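Long-range contact in Nitrate/nitrite sensor protein NarX (Escherichia coli K12, PDB 3EZH), which senses nitrate and nitrite as a membrane-bound histidine kinase and passes the signal to the response regulators NarL and NarP: residues 19-24 with 88-93. Sequence-based numbering, arbitrary orientation.
Sequences QSYRLL and ADVSQF
S20 faces V90 where helix 6-25 and helix 87-113 run antiparallel in the four-helix sensor domain, its CA lying 6.5 Å from the CA of V90. The local axes approach to 9.7 Å, with 168° between their directions. Its CB points at V90, whereas OG reaches the rim of the F93 ring, 3.5 Å from F93 CD2 and near the ring plane. That hydroxyl is already hydrogen-bonded one turn back, to L16 O; its torsion, with OG beside its own backbone N, suits this bond. Y21 offers a ring face to V90. V90 CG1 stands 3.9 Å from the Y21 ring centroid and 5° off the normal, almost exactly over the centre, which makes this a CH-pi contact. The valine methyl is placed there by chi1 168°, anti to the backbone N. Beyond the ring, Y21 OH passes 3.4 Å from S91 CB. One water joins the two hydroxyls, 2.8 Å from Y21 OH and 3.1 Å from S91 OG. With an alanine in place of Y21, V90 CG1 would probably lose the ring face it rests on, and the water bridge between Y21 OH and S91 OG would be likely to go with it. L24 adds a looser apolar touch, CD2 lying 4.3 Å from V90 CG1, so S20, Y21 and L24 all converge on this one methyl. On the flanks, F93 also packs against L65 and L73 of helix 59-79, while Y21 meets Y21 of the second subunit, placing the contact beside the dimer interface. The chemistry is thus mostly apolar: the direct contacts are van der Waals and CH-pi, centred on V90 CG1, with a polar link made through water at the exposed S91 margin.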
loop_
_atom_site.group_PDB
_atom_site.type_symbol
_atom_site.label_atom_id
_atom_site.label_comp_id
_atom_site.label_asym_id
_atom_site.label_seq_id
_atom_site.Cartn_x
_atom_site.Cartn_y
_atom_site.Cartn_z
ATOM N N GLN A 19 -1.722 -4.742 3.305
ATOM C CA GLN A 19 -2.355 -5.723 4.151
ATOM C C GLN A 19 -1.803 -7.104 3.955
ATOM O O GLN A 19 -1.818 -7.932 4.902
ATOM C CB GLN A 19 -3.872 -5.670 3.966
ATOM C CG GLN A 19 -4.513 -4.348 4.379
ATOM C CD GLN A 19 -6.043 -4.399 4.194
ATOM O OE1 GLN A 19 -6.700 -5.272 4.748
ATOM N NE2 GLN A 19 -6.586 -3.497 3.355
ATOM N N SER A 20 -1.315 -7.328 2.710
ATOM C CA SER A 20 -0.684 -8.600 2.385
ATOM C C SER A 20 0.607 -8.811 3.178
ATOM O O SER A 20 0.820 -9.898 3.767
ATOM C CB SER A 20 -0.355 -8.679 0.862
ATOM O OG SER A 20 -1.560 -8.677 0.107
ATOM N N TYR A 21 1.464 -7.784 3.210
ATOM C CA TYR A 21 2.723 -7.920 3.909
ATOM C C TYR A 21 2.498 -7.808 5.411
ATOM O O TYR A 21 3.293 -8.343 6.185
ATOM C CB TYR A 21 3.751 -6.892 3.447
ATOM C CG TYR A 21 4.679 -7.468 2.332
ATOM C CD1 TYR A 21 5.630 -8.416 2.662
ATOM C CD2 TYR A 21 4.536 -7.091 1.010
ATOM C CE1 TYR A 21 6.437 -8.994 1.657
ATOM C CE2 TYR A 21 5.332 -7.674 0.007
ATOM C CZ TYR A 21 6.249 -8.609 0.357
ATOM O OH TYR A 21 7.050 -9.211 -0.639
ATOM N N ARG A 22 1.457 -7.096 5.806
ATOM C CA ARG A 22 1.169 -7.085 7.254
ATOM C C ARG A 22 0.798 -8.491 7.728
ATOM O O ARG A 22 1.190 -8.874 8.844
ATOM C CB ARG A 22 0.019 -6.073 7.578
ATOM C CG ARG A 22 -0.399 -6.103 9.085
ATOM C CD ARG A 22 -1.246 -4.789 9.318
ATOM N NE ARG A 22 -2.566 -4.937 8.737
ATOM C CZ ARG A 22 -3.499 -3.973 8.679
ATOM N NH1 ARG A 22 -3.244 -2.745 9.153
ATOM N NH2 ARG A 22 -4.729 -4.263 8.189
ATOM N N LEU A 23 0.008 -9.269 6.944
ATOM C CA LEU A 23 -0.286 -10.624 7.370
ATOM C C LEU A 23 1.004 -11.472 7.329
ATOM O O LEU A 23 1.219 -12.311 8.159
ATOM C CB LEU A 23 -1.356 -11.230 6.450
ATOM C CG LEU A 23 -2.795 -10.836 6.787
ATOM C CD1 LEU A 23 -3.826 -11.274 5.715
ATOM C CD2 LEU A 23 -3.176 -11.551 8.113
ATOM N N LEU A 24 1.865 -11.243 6.332
ATOM C CA LEU A 24 3.117 -12.024 6.290
ATOM C C LEU A 24 3.950 -11.745 7.533
ATOM O O LEU A 24 4.526 -12.648 8.117
ATOM C CB LEU A 24 3.910 -11.700 5.017
ATOM C CG LEU A 24 5.194 -12.603 4.909
ATOM C CD1 LEU A 24 4.840 -14.094 4.732
ATOM C CD2 LEU A 24 5.987 -12.129 3.721
ATOM N N ALA A 88 7.082 -16.073 -1.024
ATOM C CA ALA A 88 7.056 -15.883 -2.483
ATOM C C ALA A 88 5.616 -15.694 -2.979
ATOM O O ALA A 88 5.384 -14.925 -3.917
ATOM C CB ALA A 88 7.727 -17.110 -3.203
ATOM N N ASP A 89 4.643 -16.390 -2.360
ATOM C CA ASP A 89 3.245 -16.279 -2.724
ATOM C C ASP A 89 2.831 -14.799 -2.476
ATOM O O ASP A 89 2.182 -14.176 -3.286
ATOM C CB ASP A 89 2.456 -17.219 -1.803
ATOM C CG ASP A 89 1.324 -17.936 -2.487
ATOM O OD1 ASP A 89 1.152 -17.840 -3.710
ATOM O OD2 ASP A 89 0.556 -18.589 -1.761
ATOM N N VAL A 90 3.225 -14.251 -1.328
ATOM C CA VAL A 90 2.854 -12.862 -1.015
ATOM C C VAL A 90 3.552 -11.818 -1.911
ATOM O O VAL A 90 2.935 -10.848 -2.348
ATOM C CB VAL A 90 3.189 -12.579 0.478
ATOM C CG1 VAL A 90 3.098 -11.051 0.768
ATOM C CG2 VAL A 90 2.258 -13.376 1.378
ATOM N N SER A 91 4.833 -12.000 -2.202
ATOM C CA SER A 91 5.515 -11.020 -3.052
ATOM C C SER A 91 4.831 -10.975 -4.413
ATOM O O SER A 91 4.626 -9.910 -5.021
ATOM C CB SER A 91 6.986 -11.400 -3.205
ATOM O OG SER A 91 7.623 -10.522 -4.085
ATOM N N GLN A 92 4.474 -12.152 -4.927
ATOM C CA GLN A 92 3.830 -12.105 -6.244
ATOM C C GLN A 92 2.421 -11.515 -6.182
ATOM O O GLN A 92 1.984 -10.862 -7.091
ATOM C CB GLN A 92 3.743 -13.528 -6.843
ATOM C CG GLN A 92 3.386 -13.502 -8.327
ATOM C CD GLN A 92 4.344 -12.673 -9.160
ATOM O OE1 GLN A 92 5.542 -12.800 -9.034
ATOM N NE2 GLN A 92 3.817 -11.861 -10.019
ATOM N N PHE A 93 1.718 -11.728 -5.076
ATOM C CA PHE A 93 0.392 -11.178 -4.976
ATOM C C PHE A 93 0.479 -9.660 -5.003
ATOM O O PHE A 93 -0.389 -9.002 -5.553
ATOM C CB PHE A 93 -0.296 -11.719 -3.685
ATOM C CG PHE A 93 -1.770 -11.457 -3.623
ATOM C CD1 PHE A 93 -2.681 -12.230 -4.381
ATOM C CD2 PHE A 93 -2.276 -10.460 -2.787
ATOM C CE1 PHE A 93 -4.085 -11.997 -4.309
ATOM C CE2 PHE A 93 -3.689 -10.234 -2.724
ATOM C CZ PHE A 93 -4.585 -10.981 -3.469
HETATM O O HOH W 1 7.815 -7.685 -2.889
#